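Local atomic coordinates of COG1633: Uncharacterized conserved protein (Magnetospirillum magnetotacticum, PDB entry 2OH3), a protein that is of unknown function but is probably a rubrerythrin-like metal-binding protein of the ferritin superfamily, which holds a zinc ion in the crystal. Residues 117-121 and 122-126; 125-128 and 129-133. All blocks are in the same frame, centred on the assembly; numbering follows the deposited sequence. Where two conformers were deposited one is given.

Contact 1: residues 117-121 and 122-126; sequences ANSAD and PEVKR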
loop_
_atom_site.group_PDB
_atom_site.type_symbol
_atom_site.label_atom_id
_atom_site.label_comp_id
_atom_site.label_asym_id
_atom_site.label_seq_id
_atom_site.Cartn_x
_atom_site.Cartn_y
_atom_site.Cartn_z
ATOM N N ALA A 117 11.694 -22.254 6.096
ATOM C CA ALA A 117 12.748 -22.512 7.067
ATOM C C ALA A 117 12.223 -22.615 8.489
ATOM O O ALA A 117 12.724 -23.413 9.278
ATOM C CB ALA A 117 13.765 -21.409 6.992
ATOM N N ASN A 118 11.234 -21.801 8.833
ATOM C CA ASN A 118 10.815 -21.667 10.227
ATOM C C ASN A 118 9.525 -22.366 10.624
ATOM O O ASN A 118 9.214 -22.436 11.806
ATOM C CB ASN A 118 10.714 -20.183 10.613
ATOM C CG ASN A 118 12.042 -19.495 10.567
ATOM O OD1 ASN A 118 12.151 -18.364 10.118
ATOM N ND2 ASN A 118 13.069 -20.183 11.002
ATOM N N SER A 119 8.770 -22.863 9.657
ATOM C CA SER A 119 7.516 -23.548 9.941
ATOM C C SER A 119 7.787 -25.019 10.205
ATOM O O SER A 119 8.668 -25.612 9.581
ATOM C CB SER A 119 6.547 -23.406 8.774
ATOM O OG SER A 119 5.363 -24.135 9.016
ATOM N N ALA A 120 7.039 -25.598 11.133
ATOM C CA ALA A 120 7.127 -27.022 11.436
ATOM C C ALA A 120 6.218 -27.868 10.513
ATOM O O ALA A 120 6.449 -29.065 10.355
ATOM C CB ALA A 120 6.773 -27.255 12.899
ATOM N N ASP A 121 5.211 -27.241 9.891
ATOM C CA ASP A 121 4.275 -27.945 9.029
ATOM C C ASP A 121 5.006 -28.286 7.718
ATOM O O ASP A 121 5.487 -27.382 7.025
ATOM C CB ASP A 121 3.028 -27.077 8.765
ATOM C CG ASP A 121 1.909 -27.834 8.044
ATOM O OD1 ASP A 121 2.193 -28.834 7.321
ATOM O OD2 ASP A 121 0.727 -27.450 8.229
ATOM N N PRO A 122 5.109 -29.581 7.383
ATOM C CA PRO A 122 5.816 -29.998 6.156
ATOM C C PRO A 122 5.234 -29.422 4.862
ATOM O O PRO A 122 5.997 -29.153 3.940
ATOM C CB PRO A 122 5.687 -31.514 6.158
ATOM C CG PRO A 122 5.320 -31.874 7.521
ATOM C CD PRO A 122 4.598 -30.740 8.136
ATOM N N GLU A 123 3.918 -29.209 4.801
ATOM C CA GLU A 123 3.321 -28.554 3.625
ATOM C C GLU A 123 3.780 -27.107 3.436
ATOM O O GLU A 123 3.934 -26.619 2.312
ATOM C CB GLU A 123 1.809 -28.613 3.719
ATOM C CG GLU A 123 1.055 -28.153 2.458
ATOM C CD GLU A 123 1.222 -29.068 1.241
ATOM O OE1 GLU A 123 2.160 -29.906 1.186
ATOM O OE2 GLU A 123 0.403 -28.913 0.307
ATOM N N VAL A 124 4.003 -26.409 4.537
ATOM C CA VAL A 124 4.464 -25.039 4.465
ATOM C C VAL A 124 5.905 -25.070 3.973
ATOM O O VAL A 124 6.276 -24.305 3.066
ATOM C CB VAL A 124 4.308 -24.320 5.798
ATOM C CG1 VAL A 124 4.970 -22.952 5.758
ATOM C CG2 VAL A 124 2.796 -24.166 6.141
ATOM N N LYS A 125 6.679 -25.991 4.528
ATOM C CA LYS A 125 8.036 -26.266 4.064
ATOM C C LYS A 125 8.095 -26.547 2.555
ATOM O O LYS A 125 8.927 -26.003 1.856
ATOM C CB LYS A 125 8.640 -27.438 4.835
ATOM C CG LYS A 125 8.961 -27.118 6.316
ATOM C CD LYS A 125 9.769 -28.262 6.988
ATOM C CE LYS A 125 10.283 -27.836 8.337
ATOM N NZ LYS A 125 10.813 -26.401 8.326
ATOM N N ARG A 126 7.166 -27.366 2.064
ATOM C CA ARG A 126 7.155 -27.777 0.681
ATOM C C ARG A 126 6.725 -26.619 -0.211
ATOM O O ARG A 126 7.408 -26.296 -1.162
ATOM C CB ARG A 126 6.195 -28.970 0.494
ATOM C CG ARG A 126 6.292 -29.668 -0.874
ATOM C CD ARG A 126 5.221 -30.770 -1.018
ATOM N NE ARG A 126 3.873 -30.210 -1.139
ATOM C CZ ARG A 126 3.278 -29.860 -2.284
ATOM N NH1 ARG A 126 3.885 -29.971 -3.448
ATOM N NH2 ARG A 126 2.043 -29.364 -2.276
#

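Contact 2: residues 125-128 and 129-133; sequences KRLG and ADFAA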
loop_
_atom_site.group_PDB
_atom_site.type_symbol
_atom_site.label_atom_id
_atom_site.label_comp_id
_atom_site.label_asym_id
_atom_site.label_seq_id
_atom_site.Cartn_x
_atom_site.Cartn_y
_atom_site.Cartn_z
ATOM N N LYS A 125 6.679 -25.991 4.528
ATOM C CA LYS A 125 8.036 -26.266 4.064
ATOM C C LYS A 125 8.095 -26.547 2.555
ATOM O O LYS A 125 8.927 -26.003 1.856
ATOM C CB LYS A 125 8.640 -27.438 4.835
ATOM C CG LYS A 125 8.961 -27.118 6.316
ATOM C CD LYS A 125 9.769 -28.262 6.988
ATOM C CE LYS A 125 10.283 -27.836 8.337
ATOM N NZ LYS A 125 10.813 -26.401 8.326
ATOM N N ARG A 126 7.166 -27.366 2.064
ATOM C CA ARG A 126 7.155 -27.777 0.681
ATOM C C ARG A 126 6.725 -26.619 -0.211
ATOM O O ARG A 126 7.408 -26.296 -1.162
ATOM C CB ARG A 126 6.195 -28.970 0.494
ATOM C CG ARG A 126 6.292 -29.668 -0.874
ATOM C CD ARG A 126 5.221 -30.770 -1.018
ATOM N NE ARG A 126 3.873 -30.210 -1.139
ATOM C CZ ARG A 126 3.278 -29.860 -2.284
ATOM N NH1 ARG A 126 3.885 -29.971 -3.448
ATOM N NH2 ARG A 126 2.043 -29.364 -2.276
ATOM N N LEU A 127 5.589 -25.991 0.078
ATOM C CA LEU A 127 5.123 -24.912 -0.791
ATOM C C LEU A 127 6.027 -23.704 -0.683
ATOM O O LEU A 127 6.265 -23.018 -1.659
ATOM C CB LEU A 127 3.704 -24.531 -0.453
ATOM C CG LEU A 127 2.640 -25.611 -0.642
ATOM C CD1 LEU A 127 1.293 -25.097 -0.164
ATOM C CD2 LEU A 127 2.591 -26.081 -2.060
ATOM N N GLY A 128 6.501 -23.422 0.525
ATOM C CA GLY A 128 7.396 -22.316 0.725
ATOM C C GLY A 128 8.638 -22.438 -0.129
ATOM O O GLY A 128 9.061 -21.482 -0.765
ATOM N N ALA A 129 9.212 -23.620 -0.174
ATOM C CA ALA A 129 10.391 -23.852 -1.025
ATOM C C ALA A 129 10.091 -23.795 -2.514
ATOM O O ALA A 129 10.849 -23.235 -3.273
ATOM C CB ALA A 129 11.006 -25.165 -0.689
ATOM N N ASP A 130 8.982 -24.404 -2.916
ATOM C CA ASP A 130 8.546 -24.386 -4.283
ATOM C C ASP A 130 8.280 -22.965 -4.699
ATOM O O ASP A 130 8.783 -22.531 -5.737
ATOM C CB ASP A 130 7.292 -25.256 -4.471
ATOM C CG ASP A 130 7.591 -26.756 -4.411
ATOM O OD1 ASP A 130 8.766 -27.168 -4.434
ATOM O OD2 ASP A 130 6.629 -27.537 -4.345
ATOM N N PHE A 131 7.523 -22.225 -3.887
ATOM C CA PHE A 131 7.131 -20.856 -4.246
ATOM C C PHE A 131 8.349 -19.924 -4.278
ATOM O O PHE A 131 8.459 -19.097 -5.172
ATOM C CB PHE A 131 6.085 -20.276 -3.299
ATOM C CG PHE A 131 4.705 -20.896 -3.419
ATOM C CD1 PHE A 131 4.441 -21.978 -4.263
ATOM C CD2 PHE A 131 3.699 -20.438 -2.619
ATOM C CE1 PHE A 131 3.171 -22.564 -4.302
ATOM C CE2 PHE A 131 2.429 -21.006 -2.653
ATOM C CZ PHE A 131 2.181 -22.089 -3.484
ATOM N N ALA A 132 9.258 -20.071 -3.314
ATOM C CA ALA A 132 10.518 -19.295 -3.282
ATOM C C ALA A 132 11.399 -19.521 -4.517
ATOM O O ALA A 132 11.964 -18.558 -5.052
ATOM C CB ALA A 132 11.280 -19.637 -2.087
ATOM N N ALA A 133 11.532 -20.774 -4.958
ATOM C CA ALA A 133 12.313 -21.100 -6.148
ATOM C C ALA A 133 11.750 -20.415 -7.388
ATOM O O ALA A 133 12.510 -19.902 -8.215
ATOM C CB ALA A 133 12.396 -22.628 -6.360
HETATM O O HOH W 1 6.705 -30.260 -4.035
#

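Contact 1: residues 117-121 and 122-126
An N-cap opens the last helix of the bundle, where the short turn out of helix 94-118 passes from Ser119 through Asp121 into Pro122 and Glu123. The carboxylate of Asp121 takes the place of the missing preceding turn: its OD1 accepts from Glu123 N at 3.1 Å, with the donor 38° out of the carboxylate plane. With CG anti to the backbone N (chi1 -171°) and beside the carbonyl carbon, OD1 is carried to the N-H of Glu123. With an alanine here, Glu123 N is likely to lose its capping acceptor and the start of the helix to fray. Proline suits the next position, since the first turn of a helix asks for no N-H from it. The carbonyl of Asp121 begins the helical pattern, with Lys125 N pointing almost straight at O over 3.1 Å and Val124 N bound only weakly to it.

Ser119 works on the turn itself. In the conformer given, Ser119 OG accepts from Asp121 N at 3.2 Å, an ST turn, and is hydrogen-bonded to Tyr4 O. Val124 packs closely against this serine through CG1, and the valine side chain also touches Leu6 and Phe9 of helix 6-33. Lys125 reaches back along the turn, bent only at its last torsion, and its NZ meets Ser119 O at 2.6 Å, nearly along the C=O axis; Ala116 O is a second acceptor, so the ammonium ties down carbonyls at the end of helix 94-118. Farther on, Arg126 grips Glu123 side-on, NE to OE1 at 2.9 Å and NH2 to OE2. The N-cap and ST turn together make the short connection by which the chain reverses from helix 94-118 into helix 122-148 of a ferritin-like four-helix bundle.

Contact 2: residues 125-128 and 129-133
Ala129 N donates to Lys125 O at 3.1 Å, the first of four successive i to i+4 bonds that carry helix 122-148 of the ferritin-like four-helix bundle through this turn. Alanine, with its high helix propensity, suits mid-helix; its methyl lies beside the Lys125 carbonyl.

Asp130 comes next, its backbone N bound to Arg126 O at 3.0 Å. CG turns back beside the backbone N (chi1 -73°), bringing the carboxylate alongside Arg126 one turn earlier. The guanidinium and carboxylate planes stand 81° apart and Asp130 OD2 lies well out of the guanidinium plane, so no N-H points at it; the pair is a long salt bridge of charges only, Arg126 NH1 to Asp130 OD2 3.8 Å. A water completes the link, accepting from Arg126 NH1 and donating to Asp130 OD2, as befits a surface pair whose arginine is gripped more firmly by Glu123.

Phe131 N closes on Leu127 O at 2.7 Å, and its side chain turns to the buried side. Leu127 CB sits over one face of the ring, offset toward the rim, in a CH-pi contact 4.3 Å from the centroid and 13° off the ring normal. His53 and Tyr112 meet the ring edge-to-face, and Ile57 and Ala13 also pack on the phenylalanine, so this large flat group suits the interior between helices; the zinc ion lies about 9 Å from its side chain.

Ala132 is buried against Tyr112 and Lys113 of helix 94-118, where its small side chain probably lets the helices come close. Its backbone N binds the carbonyl of Gly128 at 2.9 Å, and its CB lies 3.2 Å from that same Gly128 O.

How the contacts relate
Both contacts use helix 122-148, and Lys125 and Arg126 belong to each. Contact 1 is at the end of the bundle, its centre about 21 Å from the centre of the chain, and joins helix 94-118 to its successor; contact 2, about 15 Å centre to centre, lies wholly within that successor. Chemistry shifts accordingly. The turn is held by side chains that bind backbone groups, an N-cap, an ST turn and a lysine on carbonyls, with Val124 as its main buried apolar anchor. The following turns divide into a wet side of charged partners and an inward one where apolar and aromatic groups meet neighbouring helices. Arg126 pairs firmly backward with Glu123 and loosely forward with Asp130.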